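Side-chain contact in tegumental protein 20.8 kDa (Clonorchis sinensis, PDB 5X2E), which probably works as a calcium-binding protein of the fluke tegument, its calmodulin-like EF-hand domain being the part described here: residues Ser9-Gly14 and Tyr20-Gln25. Numbering follows the deposited sequence.
Sequences SIDKDG and YPELEQ. With CA (calcium ion), chain B.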
loop_
_atom_site.group_PDB
_atom_site.type_symbol
_atom_site.label_atom_id
_atom_site.label_comp_id
_atom_site.label_asym_id
_atom_site.label_seq_id
_atom_site.Cartn_x
_atom_site.Cartn_y
_atom_site.Cartn_z
ATOM N N SER A 9 5.128 -2.134 2.770
ATOM C CA SER A 9 5.051 -3.570 3.030
ATOM C C SER A 9 4.180 -4.354 2.032
ATOM O O SER A 9 4.529 -5.455 1.594
ATOM C CB SER A 9 4.523 -3.812 4.424
ATOM O OG SER A 9 4.646 -5.189 4.703
ATOM N N ILE A 10 3.036 -3.795 1.681
ATOM C CA ILE A 10 2.152 -4.462 0.732
ATOM C C ILE A 10 2.773 -4.489 -0.685
ATOM O O ILE A 10 2.709 -5.503 -1.382
ATOM C CB ILE A 10 0.778 -3.782 0.702
ATOM C CG1 ILE A 10 0.079 -3.914 2.062
ATOM C CG2 ILE A 10 -0.078 -4.383 -0.407
ATOM C CD1 ILE A 10 -1.146 -3.006 2.196
ATOM N N ASP A 11 3.365 -3.371 -1.082
ATOM C CA ASP A 11 3.882 -3.182 -2.420
ATOM C C ASP A 11 5.271 -3.791 -2.533
ATOM O O ASP A 11 6.304 -3.095 -2.649
ATOM C CB ASP A 11 3.912 -1.697 -2.768
ATOM C CG ASP A 11 4.425 -1.450 -4.146
ATOM O OD1 ASP A 11 4.164 -2.275 -5.053
ATOM O OD2 ASP A 11 5.138 -0.436 -4.323
ATOM N N LYS A 12 5.309 -5.115 -2.473
ATOM C CA LYS A 12 6.562 -5.825 -2.254
ATOM C C LYS A 12 7.513 -5.727 -3.441
ATOM O O LYS A 12 8.706 -5.904 -3.271
ATOM C CB LYS A 12 6.276 -7.290 -1.950
ATOM C CG LYS A 12 5.425 -7.942 -2.982
ATOM C CD LYS A 12 5.087 -9.353 -2.568
ATOM C CE LYS A 12 4.711 -10.150 -3.771
ATOM N NZ LYS A 12 4.831 -11.595 -3.485
ATOM N N ASP A 13 6.992 -5.461 -4.641
ATOM C CA ASP A 13 7.880 -5.315 -5.799
ATOM C C ASP A 13 8.290 -3.866 -6.073
ATOM O O ASP A 13 9.039 -3.593 -7.016
ATOM C CB ASP A 13 7.274 -5.949 -7.044
ATOM C CG ASP A 13 5.977 -5.318 -7.453
ATOM O OD1 ASP A 13 5.536 -4.275 -6.883
ATOM O OD2 ASP A 13 5.386 -5.848 -8.414
ATOM N N GLY A 14 7.875 -2.927 -5.215
ATOM C CA GLY A 14 8.327 -1.556 -5.349
ATOM C C GLY A 14 7.765 -0.804 -6.545
ATOM O O GLY A 14 8.290 0.257 -6.881
ATOM N N TYR A 20 -4.128 -6.149 -6.568
ATOM C CA TYR A 20 -5.061 -6.845 -5.713
ATOM C C TYR A 20 -4.453 -8.146 -5.101
ATOM O O TYR A 20 -4.588 -8.372 -3.897
ATOM C CB TYR A 20 -6.361 -7.102 -6.442
ATOM C CG TYR A 20 -7.209 -5.870 -6.793
ATOM C CD1 TYR A 20 -6.942 -4.610 -6.281
ATOM C CD2 TYR A 20 -8.291 -6.012 -7.657
ATOM C CE1 TYR A 20 -7.763 -3.519 -6.591
ATOM C CE2 TYR A 20 -9.091 -4.944 -7.989
ATOM C CZ TYR A 20 -8.826 -3.688 -7.460
ATOM O OH TYR A 20 -9.691 -2.656 -7.810
ATOM N N PRO A 21 -3.662 -8.936 -5.860
ATOM C CA PRO A 21 -3.001 -10.076 -5.176
ATOM C C PRO A 21 -2.046 -9.634 -4.045
ATOM O O PRO A 21 -2.012 -10.313 -3.006
ATOM C CB PRO A 21 -2.234 -10.768 -6.319
ATOM C CG PRO A 21 -3.132 -10.476 -7.539
ATOM C CD PRO A 21 -3.568 -9.043 -7.329
ATOM N N GLU A 22 -1.292 -8.541 -4.236
ATOM C CA GLU A 22 -0.421 -8.049 -3.170
ATOM C C GLU A 22 -1.210 -7.732 -1.907
ATOM O O GLU A 22 -0.806 -8.107 -0.815
ATOM C CB GLU A 22 0.340 -6.785 -3.635
ATOM C CG GLU A 22 1.538 -7.096 -4.515
ATOM C CD GLU A 22 2.206 -5.838 -5.077
ATOM O OE1 GLU A 22 1.563 -4.763 -5.165
ATOM O OE2 GLU A 22 3.401 -5.885 -5.442
ATOM N N LEU A 23 -2.321 -7.026 -2.067
ATOM C CA LEU A 23 -3.174 -6.661 -0.953
ATOM C C LEU A 23 -3.735 -7.921 -0.290
ATOM O O LEU A 23 -3.707 -8.064 0.927
ATOM C CB LEU A 23 -4.295 -5.751 -1.471
ATOM C CG LEU A 23 -5.398 -5.410 -0.474
ATOM C CD1 LEU A 23 -4.851 -4.608 0.735
ATOM C CD2 LEU A 23 -6.483 -4.648 -1.209
ATOM N N GLU A 24 -4.190 -8.864 -1.117
ATOM C CA GLU A 24 -4.788 -10.075 -0.595
ATOM C C GLU A 24 -3.767 -10.945 0.147
ATOM O O GLU A 24 -4.088 -11.534 1.195
ATOM C CB GLU A 24 -5.471 -10.824 -1.743
ATOM C CG GLU A 24 -6.702 -10.032 -2.194
ATOM C CD GLU A 24 -7.114 -10.145 -3.611
ATOM O OE1 GLU A 24 -6.514 -10.890 -4.411
ATOM O OE2 GLU A 24 -8.145 -9.473 -3.896
ATOM N N GLN A 25 -2.534 -10.991 -0.355
ATOM C CA GLN A 25 -1.468 -11.713 0.345
ATOM C C GLN A 25 -1.154 -11.065 1.692
ATOM O O GLN A 25 -1.012 -11.735 2.705
ATOM C CB GLN A 25 -0.208 -11.769 -0.502
ATOM C CG GLN A 25 0.938 -12.457 0.211
ATOM C CD GLN A 25 2.115 -12.713 -0.673
ATOM O OE1 GLN A 25 2.325 -12.034 -1.693
ATOM N NE2 GLN A 25 2.899 -13.715 -0.304
HETATM CA CA CA B . 3.276 -3.634 -6.592
HETATM O O HOH W 1 1.952 -8.018 -0.483
HETATM O O HOH W 2 6.064 -13.665 -1.679
HETATM O O HOH W 3 2.264 -4.746 -8.391
#
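Asp11, Asp13 and Glu22 reach the same calcium ion from the two ends of an EF-hand loop, the helix-loop-helix motif in which helix 3-10 runs into the metal site and helix 20-29 leaves it. Asp11 OD1 lies 2.2 Å from the calcium ion and Asp13 OD1 2.4 Å, each aspartate giving one oxygen. Glu22 is bidentate: its extended chain, CG anti to the carbonyl carbon (chi1 -79°), carries the carboxylate across so that OE1 and OE2 both sit 2.5 Å from the calcium ion. The Glu22 carboxylate plane stands 73° from that of Asp13, and the shared metal lets Asp13 OD1 and Glu22 OE2 come within 3.0 Å although both belong to carboxylates. Thr15, Val17 and a water complete the shell, and behind it Ser19 N donates to Glu22 OE1 while Asp11 OD2 accepts from Asn16 N and forms a salt bridge with Arg72.

Away from the calcium ion, Ile10 CD1 meets Leu23 CD1 at 4.3 Å, and both side chains rest on Trp40 of helix 35-44.

Two polar links, one between backbones and one between side chains, also join the segments. One water donates to Ile10 O and Glu22 O, joining the end of the first helix to the first turn of the second. Further out, the Lys12 and Gln25 side chains cross at about a right angle, Gln25 NE2 being held by Glu29; Lys12 NZ donates to a lone pair of Gln25 OE1 in the carbonyl plane, at 3.1 Å and a C=O...N angle of 133°.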